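Local coordinates for protein acetylxylan esterase / glucomannan deacetylase (Cellvibrio japonicus, PDB 2W9X) that removes acetyl groups from plant cell-wall polysaccharides, deacetylating xylan and, with a large preference, glucomannan, at residues D150-G155 against L244-F249. Numbering follows the deposited sequence. Where two conformers were deposited one is given.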
loop_
_atom_site.group_PDB
_atom_site.type_symbol
_atom_site.label_atom_id
_atom_site.label_comp_id
_atom_site.label_asym_id
_atom_site.label_seq_id
_atom_site.Cartn_x
_atom_site.Cartn_y
_atom_site.Cartn_z
ATOM N N ASP B 150 19.755 -3.385 0.046
ATOM C CA ASP B 150 20.924 -3.796 -0.704
ATOM C C ASP B 150 21.730 -2.561 -1.095
ATOM O O ASP B 150 21.671 -1.570 -0.387
ATOM C CB ASP B 150 20.516 -4.631 -1.943
ATOM C CG ASP B 150 19.514 -3.914 -2.866
ATOM O OD1 ASP B 150 19.382 -2.654 -2.817
ATOM O OD2 ASP B 150 18.836 -4.649 -3.649
ATOM N N SER B 151 22.467 -2.624 -2.209
ATOM C CA SER B 151 23.310 -1.510 -2.695
ATOM C C SER B 151 22.554 -0.196 -2.857
ATOM O O SER B 151 23.083 0.878 -2.563
ATOM C CB SER B 151 23.947 -1.849 -4.044
ATOM O OG SER B 151 24.604 -3.095 -4.005
ATOM N N PHE B 152 21.326 -0.285 -3.367
ATOM C CA PHE B 152 20.496 0.923 -3.536
ATOM C C PHE B 152 20.268 1.602 -2.191
ATOM O O PHE B 152 20.384 2.817 -2.073
ATOM C CB PHE B 152 19.137 0.581 -4.159
ATOM C CG PHE B 152 19.205 0.029 -5.554
ATOM C CD1 PHE B 152 20.373 0.084 -6.311
ATOM C CD2 PHE B 152 18.060 -0.523 -6.136
ATOM C CE1 PHE B 152 20.407 -0.425 -7.628
ATOM C CE2 PHE B 152 18.087 -1.028 -7.455
ATOM C CZ PHE B 152 19.253 -0.965 -8.195
ATOM N N THR B 153 19.978 0.813 -1.155
ATOM C CA THR B 153 19.748 1.376 0.187
ATOM C C THR B 153 21.034 1.917 0.844
ATOM O O THR B 153 21.005 2.973 1.510
ATOM C CB THR B 153 19.022 0.341 1.106
ATOM O OG1 THR B 153 17.745 0.016 0.540
ATOM C CG2 THR B 153 18.821 0.892 2.493
ATOM N N VAL B 154 22.145 1.204 0.655
ATOM C CA VAL B 154 23.481 1.650 1.100
ATOM C C VAL B 154 23.884 3.015 0.496
ATOM O O VAL B 154 24.525 3.831 1.161
ATOM C CB VAL B 154 24.580 0.622 0.708
ATOM C CG1 VAL B 154 25.987 1.180 0.957
ATOM C CG2 VAL B 154 24.393 -0.745 1.432
ATOM N N GLY B 155 23.542 3.245 -0.770
ATOM C CA GLY B 155 24.049 4.417 -1.497
ATOM C C GLY B 155 25.332 4.113 -2.266
ATOM O O GLY B 155 26.149 4.989 -2.503
ATOM N N LEU B 244 14.470 -5.107 -1.434
ATOM C CA LEU B 244 15.266 -6.303 -1.727
ATOM C C LEU B 244 14.597 -7.102 -2.846
ATOM O O LEU B 244 13.362 -7.202 -2.893
ATOM C CB LEU B 244 15.413 -7.180 -0.450
ATOM C CG LEU B 244 16.320 -6.697 0.704
ATOM C CD1 LEU B 244 16.159 -7.562 1.999
ATOM C CD2 LEU B 244 17.790 -6.688 0.251
ATOM N N GLY B 245 15.396 -7.696 -3.724
ATOM C CA GLY B 245 14.863 -8.443 -4.858
ATOM C C GLY B 245 15.583 -8.164 -6.174
ATOM O O GLY B 245 15.537 -8.987 -7.090
ATOM N N THR B 246 16.226 -6.997 -6.289
ATOM C CA THR B 246 17.045 -6.708 -7.477
ATOM C C THR B 246 18.140 -7.778 -7.616
ATOM O O THR B 246 18.353 -8.327 -8.694
ATOM C CB THR B 246 17.632 -5.276 -7.463
ATOM O OG1 THR B 246 16.575 -4.338 -7.722
ATOM C CG2 THR B 246 18.719 -5.111 -8.566
ATOM N N ASN B 247 18.802 -8.103 -6.514
ATOM C CA ASN B 247 19.849 -9.105 -6.578
ATOM C C ASN B 247 19.316 -10.526 -6.738
ATOM O O ASN B 247 19.964 -11.352 -7.388
ATOM C CB ASN B 247 20.789 -8.984 -5.395
ATOM C CG ASN B 247 21.570 -7.694 -5.439
ATOM O OD1 ASN B 247 21.588 -6.936 -4.475
ATOM N ND2 ASN B 247 22.187 -7.419 -6.582
ATOM N N ASP B 248 18.134 -10.806 -6.198
ATOM C CA ASP B 248 17.506 -12.118 -6.472
ATOM C C ASP B 248 17.277 -12.313 -7.960
ATOM O O ASP B 248 17.492 -13.409 -8.472
ATOM C CB ASP B 248 16.175 -12.302 -5.720
ATOM C CG ASP B 248 16.352 -12.229 -4.232
ATOM O OD1 ASP B 248 16.426 -13.305 -3.600
ATOM O OD2 ASP B 248 16.451 -11.090 -3.705
ATOM N N PHE B 249 16.849 -11.245 -8.652
ATOM C CA PHE B 249 16.283 -11.415 -10.005
ATOM C C PHE B 249 17.024 -10.755 -11.173
ATOM O O PHE B 249 16.662 -10.984 -12.317
ATOM C CB PHE B 249 14.791 -11.020 -10.048
ATOM C CG PHE B 249 13.934 -11.777 -9.071
ATOM C CD1 PHE B 249 13.759 -13.153 -9.191
ATOM C CD2 PHE B 249 13.307 -11.114 -8.031
ATOM C CE1 PHE B 249 12.963 -13.855 -8.285
ATOM C CE2 PHE B 249 12.520 -11.808 -7.116
ATOM C CZ PHE B 249 12.339 -13.176 -7.255
HETATM O O HOH W 1 18.287 -7.222 -3.541
HETATM O O HOH W 2 16.253 -4.550 -4.286
#
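Asp150 and Leu244 form the buried side of this contact: methyl CD2 of Leu244 lies 3.8 Å from Asp150 N and also flanks Asp150 CB. The two residues follow the parallel neighbouring strands 144-149 and 239-243, and their CA atoms are 6.3 Å apart. Asp150 CG sits between its own backbone N and carbonyl carbon (chi1 55°), which lets the carboxylate serve both segments. Its OD1 caps helix 151-154 by accepting from Phe152 N at 3.1 Å, a bent bond (136°) that arrives from above the carboxylate plane. All hydrogen bonding between OD2 and the other segment runs through two waters; Asp150 OD2 also rests 4.0 Å from Thr246 CB. Water 1 donates to Asp150 OD2 at 2.6 Å and accepts from Gly245 N and Asn247 N; water 2 donates to Asp150 OD2 at 2.7 Å and accepts from Thr246 N. The buried carboxylate is thus tied to the start of helix 246-249, whose N-terminal dipole would probably favour its negative charge. The more solvent-accessible side is at partly exposed Phe152 and Thr246, where Phe152 CE2 approaches Thr246 OG1 obliquely at 3.6 Å and the side chains cross at about a right angle. Ser151, the probable nucleophile, beside His336, and Asn247, by similarity a transition-state stabiliser near Gly199, place this junction at the C-terminal ends of two neighbouring parallel strands, where the active site of an SGNH (GDSL-like) hydrolase lies.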